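Local atomic coordinates of molinate hydrolase (Gulosibacter molinativorax, PDB entry 4UB9), a protein that hydrolyses the thiocarbamate pesticide molinate and is a zinc-binding member of the amidohydrolase family. Residues A[441-453]-A[461-473]. Residues are numbered along the deposited sequence; the frame is centred on the assembly and turned at random.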
loop_
_atom_site.group_PDB
_atom_site.type_symbol
_atom_site.label_atom_id
_atom_site.label_comp_id
_atom_site.label_asym_id
_atom_site.label_seq_id
_atom_site.Cartn_x
_atom_site.Cartn_y
_atom_site.Cartn_z
ATOM N N VAL A 441 -45.427 -3.714 36.593
ATOM C CA VAL A 441 -46.191 -4.936 36.654
ATOM C C VAL A 441 -46.540 -5.323 35.241
ATOM O O VAL A 441 -46.958 -4.493 34.467
ATOM C CB VAL A 441 -47.472 -4.763 37.518
ATOM C CG1 VAL A 441 -48.380 -5.985 37.403
ATOM C CG2 VAL A 441 -47.082 -4.523 38.977
ATOM N N GLY A 442 -46.394 -6.591 34.916
ATOM C CA GLY A 442 -46.738 -7.096 33.570
ATOM C C GLY A 442 -45.543 -7.221 32.637
ATOM O O GLY A 442 -45.547 -8.038 31.741
ATOM N N LYS A 443 -44.506 -6.441 32.884
ATOM C CA LYS A 443 -43.272 -6.519 32.086
ATOM C C LYS A 443 -42.374 -7.690 32.467
ATOM O O LYS A 443 -42.549 -8.305 33.510
ATOM C CB LYS A 443 -42.489 -5.206 32.174
ATOM C CG LYS A 443 -43.241 -4.031 31.554
ATOM C CD LYS A 443 -42.356 -2.806 31.379
ATOM C CE LYS A 443 -43.205 -1.618 31.009
ATOM N NZ LYS A 443 -42.395 -0.501 30.466
ATOM N N LEU A 444 -41.407 -7.991 31.614
ATOM C CA LEU A 444 -40.459 -9.082 31.889
ATOM C C LEU A 444 -39.629 -8.828 33.140
ATOM O O LEU A 444 -39.293 -7.696 33.463
ATOM C CB LEU A 444 -39.534 -9.306 30.711
ATOM C CG LEU A 444 -40.199 -9.922 29.472
ATOM C CD1 LEU A 444 -39.394 -9.602 28.236
ATOM C CD2 LEU A 444 -40.370 -11.433 29.603
ATOM N N GLY A 445 -39.284 -9.905 33.822
ATOM C CA GLY A 445 -38.560 -9.859 35.109
ATOM C C GLY A 445 -37.053 -9.730 35.051
ATOM O O GLY A 445 -36.293 -10.572 35.563
ATOM N N ASP A 446 -36.630 -8.658 34.420
ATOM C CA ASP A 446 -35.226 -8.373 34.239
ATOM C C ASP A 446 -34.834 -7.311 35.214
ATOM O O ASP A 446 -35.327 -6.174 35.159
ATOM C CB ASP A 446 -34.946 -7.879 32.807
ATOM C CG ASP A 446 -35.231 -8.942 31.718
ATOM O OD1 ASP A 446 -35.473 -10.123 32.049
ATOM O OD2 ASP A 446 -35.225 -8.569 30.511
ATOM N N VAL A 447 -33.876 -7.615 36.072
ATOM C CA VAL A 447 -33.523 -6.683 37.150
ATOM C C VAL A 447 -32.069 -6.800 37.462
ATOM O O VAL A 447 -31.491 -7.885 37.390
ATOM C CB VAL A 447 -34.277 -7.046 38.439
ATOM C CG1 VAL A 447 -33.873 -6.170 39.588
ATOM C CG2 VAL A 447 -35.775 -6.948 38.218
ATOM N N VAL A 448 -31.460 -5.668 37.770
ATOM C CA VAL A 448 -30.148 -5.679 38.351
ATOM C C VAL A 448 -30.144 -4.976 39.705
ATOM O O VAL A 448 -30.962 -4.080 39.955
ATOM C CB VAL A 448 -29.082 -5.059 37.456
ATOM C CG1 VAL A 448 -29.108 -5.755 36.126
ATOM C CG2 VAL A 448 -29.252 -3.570 37.294
ATOM N N VAL A 449 -29.192 -5.366 40.550
ATOM C CA VAL A 449 -29.060 -4.814 41.882
ATOM C C VAL A 449 -27.661 -4.288 42.047
ATOM O O VAL A 449 -26.697 -5.027 41.835
ATOM C CB VAL A 449 -29.333 -5.887 42.954
ATOM C CG1 VAL A 449 -29.176 -5.300 44.348
ATOM C CG2 VAL A 449 -30.731 -6.477 42.790
ATOM N N LEU A 450 -27.554 -3.019 42.434
ATOM C CA LEU A 450 -26.280 -2.366 42.695
ATOM C C LEU A 450 -26.060 -2.103 44.179
ATOM O O LEU A 450 -26.996 -1.866 44.926
ATOM C CB LEU A 450 -26.221 -1.025 42.001
ATOM C CG LEU A 450 -26.614 -0.962 40.535
ATOM C CD1 LEU A 450 -26.570 0.478 40.068
ATOM C CD2 LEU A 450 -25.664 -1.794 39.709
ATOM N N ASP A 451 -24.795 -2.076 44.576
ATOM C CA ASP A 451 -24.410 -1.838 45.981
ATOM C C ASP A 451 -24.274 -0.395 46.345
ATOM O O ASP A 451 -24.270 -0.054 47.504
ATOM C CB ASP A 451 -23.050 -2.457 46.270
ATOM C CG ASP A 451 -23.115 -3.936 46.362
ATOM O OD1 ASP A 451 -24.235 -4.466 46.455
ATOM O OD2 ASP A 451 -22.053 -4.580 46.286
ATOM N N GLN A 452 -24.079 0.448 45.352
ATOM C CA GLN A 452 -23.978 1.858 45.605
ATOM C C GLN A 452 -24.869 2.654 44.706
ATOM O O GLN A 452 -25.442 2.120 43.761
ATOM C CB GLN A 452 -22.553 2.304 45.505
ATOM C CG GLN A 452 -21.764 1.781 46.681
ATOM C CD GLN A 452 -20.299 2.044 46.492
ATOM O OE1 GLN A 452 -19.844 3.188 46.532
ATOM N NE2 GLN A 452 -19.538 0.986 46.320
ATOM N N ASP A 453 -25.004 3.939 45.036
ATOM C CA ASP A 453 -26.016 4.812 44.474
ATOM C C ASP A 453 -25.575 5.423 43.142
ATOM O O ASP A 453 -24.729 6.329 43.095
ATOM C CB ASP A 453 -26.352 5.933 45.455
ATOM C CG ASP A 453 -27.538 6.796 44.999
ATOM O OD1 ASP A 453 -28.289 6.411 44.072
ATOM O OD2 ASP A 453 -27.736 7.859 45.597
ATOM N N MET A 461 -22.717 2.650 38.741
ATOM C CA MET A 461 -23.400 1.675 37.866
ATOM C C MET A 461 -22.616 0.364 37.776
ATOM O O MET A 461 -23.196 -0.708 37.558
ATOM C CB MET A 461 -23.599 2.245 36.457
ATOM C CG MET A 461 -24.637 3.361 36.343
ATOM S SD MET A 461 -26.292 2.788 36.721
ATOM C CE MET A 461 -26.576 1.539 35.459
ATOM N N ARG A 462 -21.316 0.467 37.986
ATOM C CA ARG A 462 -20.454 -0.716 37.953
ATOM C C ARG A 462 -20.618 -1.631 39.173
ATOM O O ARG A 462 -20.112 -2.716 39.158
ATOM C CB ARG A 462 -18.998 -0.324 37.840
ATOM C CG ARG A 462 -18.645 0.304 36.510
ATOM C CD ARG A 462 -17.264 0.948 36.567
ATOM N NE ARG A 462 -16.847 1.558 35.294
ATOM C CZ ARG A 462 -16.336 0.901 34.248
ATOM N NH1 ARG A 462 -16.191 -0.401 34.288
ATOM N NH2 ARG A 462 -15.963 1.557 33.165
ATOM N N THR A 463 -21.283 -1.178 40.226
ATOM C CA THR A 463 -21.259 -1.898 41.528
ATOM C C THR A 463 -22.297 -3.015 41.562
ATOM O O THR A 463 -22.973 -3.221 42.573
ATOM C CB THR A 463 -21.456 -0.955 42.735
ATOM O OG1 THR A 463 -22.777 -0.394 42.682
ATOM C CG2 THR A 463 -20.432 0.153 42.724
ATOM N N LEU A 464 -22.349 -3.792 40.483
ATOM C CA LEU A 464 -23.327 -4.893 40.368
ATOM C C LEU A 464 -23.160 -5.998 41.394
ATOM O O LEU A 464 -22.107 -6.551 41.501
ATOM C CB LEU A 464 -23.217 -5.576 39.017
ATOM C CG LEU A 464 -23.839 -4.867 37.829
ATOM C CD1 LEU A 464 -23.324 -5.521 36.549
ATOM C CD2 LEU A 464 -25.349 -4.962 37.914
ATOM N N SER A 465 -24.236 -6.319 42.091
ATOM C CA SER A 465 -24.287 -7.421 43.061
ATOM C C SER A 465 -25.068 -8.570 42.562
ATOM O O SER A 465 -24.757 -9.692 42.874
ATOM C CB SER A 465 -25.046 -7.020 44.336
ATOM O OG SER A 465 -24.334 -6.064 45.051
ATOM N N HIS A 466 -26.146 -8.283 41.837
ATOM C CA HIS A 466 -27.043 -9.326 41.343
ATOM C C HIS A 466 -27.548 -8.994 39.965
ATOM O O HIS A 466 -27.811 -7.836 39.636
ATOM C CB HIS A 466 -28.230 -9.535 42.274
ATOM C CG HIS A 466 -27.830 -9.903 43.664
ATOM N ND1 HIS A 466 -27.723 -11.214 44.083
ATOM C CD2 HIS A 466 -27.444 -9.138 44.714
ATOM C CE1 HIS A 466 -27.306 -11.235 45.338
ATOM N NE2 HIS A 466 -27.119 -9.990 45.737
ATOM N N VAL A 467 -27.754 -10.049 39.181
ATOM C CA VAL A 467 -28.314 -9.920 37.837
ATOM C C VAL A 467 -29.393 -10.958 37.662
ATOM O O VAL A 467 -29.165 -12.136 37.869
ATOM C CB VAL A 467 -27.249 -10.101 36.735
ATOM C CG1 VAL A 467 -27.898 -10.023 35.364
ATOM C CG2 VAL A 467 -26.141 -9.053 36.844
ATOM N N VAL A 468 -30.553 -10.507 37.222
ATOM C CA VAL A 468 -31.706 -11.368 37.074
ATOM C C VAL A 468 -32.329 -11.173 35.697
ATOM O O VAL A 468 -32.587 -10.035 35.259
ATOM C CB VAL A 468 -32.782 -11.041 38.110
ATOM C CG1 VAL A 468 -34.036 -11.900 37.898
ATOM C CG2 VAL A 468 -32.236 -11.254 39.505
ATOM N N LYS A 469 -32.664 -12.288 35.074
ATOM C CA LYS A 469 -33.272 -12.292 33.757
ATOM C C LYS A 469 -34.494 -13.178 33.727
ATOM O O LYS A 469 -34.404 -14.366 33.954
ATOM C CB LYS A 469 -32.286 -12.795 32.714
ATOM C CG LYS A 469 -32.774 -12.547 31.287
ATOM C CD LYS A 469 -32.018 -13.360 30.254
ATOM C CE LYS A 469 -32.631 -13.092 28.892
ATOM N NZ LYS A 469 -32.203 -14.095 27.902
ATOM N N GLU A 470 -35.642 -12.576 33.440
ATOM C CA GLU A 470 -36.927 -13.274 33.502
ATOM C C GLU A 470 -37.049 -14.061 34.822
ATOM O O GLU A 470 -37.343 -15.249 34.865
ATOM C CB GLU A 470 -37.107 -14.156 32.298
ATOM C CG GLU A 470 -37.419 -13.329 31.075
ATOM C CD GLU A 470 -37.663 -14.150 29.817
ATOM O OE1 GLU A 470 -38.374 -15.161 29.875
ATOM O OE2 GLU A 470 -37.195 -13.729 28.755
ATOM N N GLY A 471 -36.777 -13.351 35.909
ATOM C CA GLY A 471 -36.892 -13.911 37.262
ATOM C C GLY A 471 -35.892 -14.985 37.657
ATOM O O GLY A 471 -36.023 -15.624 38.703
ATOM N N ARG A 472 -34.894 -15.175 36.811
ATOM C CA ARG A 472 -33.882 -16.183 37.037
ATOM C C ARG A 472 -32.594 -15.488 37.339
ATOM O O ARG A 472 -32.154 -14.628 36.591
ATOM C CB ARG A 472 -33.743 -17.005 35.787
ATOM C CG ARG A 472 -32.683 -18.086 35.851
ATOM C CD ARG A 472 -32.711 -18.855 34.548
ATOM N NE ARG A 472 -31.369 -18.792 33.997
ATOM C CZ ARG A 472 -30.984 -18.073 32.955
ATOM N NH1 ARG A 472 -31.830 -17.357 32.244
ATOM N NH2 ARG A 472 -29.725 -18.111 32.608
ATOM N N GLU A 473 -32.035 -15.772 38.493
ATOM C CA GLU A 473 -30.798 -15.121 38.880
ATOM C C GLU A 473 -29.669 -15.751 38.100
ATOM O O GLU A 473 -29.609 -16.941 37.903
ATOM C CB GLU A 473 -30.517 -15.196 40.392
ATOM C CG GLU A 473 -29.268 -14.389 40.802
ATOM C CD GLU A 473 -29.064 -14.223 42.316
ATOM O OE1 GLU A 473 -29.786 -14.892 43.121
ATOM O OE2 GLU A 473 -28.204 -13.385 42.699
#
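Leu450 crosses Leu464 at a slant, CD2 of Leu450 lying 3.7 Å from CD2 of Leu464, while CD1 of Leu450 comes within 4.1 Å of SD of Met461. That same CD2 of Leu464 also packs 3.8 Å from CB of Val448, so branched aliphatic residues fill one face of this antiparallel strand pair, 447-450 with 464-469. On the other face Val449 and His466 run side by side, CB to CB 3.9 Å, and the valine CB sits at the edge of the imidazole. His466 ND1 fixes the ring by donating to Glu473 OE2 at 2.6 Å, the oxygen in the plane of the ring; ND1 approaches on the syn side but 27° out of the carboxylate plane.

A classic beta bulge sets two residues, Ser465 and His466, against the single Val449, whose O accepts a short, straight bond from Ser465 N and a weak one from His466 N. Beyond it, chi1 of 65° turns the hydroxyl of Thr463 back over its own main chain. There Thr463 OG1 accepts from Gln452 N at 3.1 Å and itself donates to Asn460 O, a double role that suits a hydroxyl. Asp451 N bonds chiefly to Thr463 O and only weakly to OG1. A valine in place of Thr463 would probably leave Gln452 N without this acceptor and Asn460 O without its donor.

At the far end Asp446 OD1 receives Glu470 N at 2.8 Å, nearly along its C-O axis, while OD2 pairs with Arg167, which also holds Glu470. The type I' turn from Lys469 to Arg472 has positive phi at both central residues, Glu470 and Gly471, a conformation glycine adopts easily; Gly471 N bonds Gly445 O.

Strand 447-450 also pairs antiparallel with strand 88-95, where Val448 touches Leu90; helix 400-410 packs on Met461, and Ile82 of strand 81-83 on His466 and Val468.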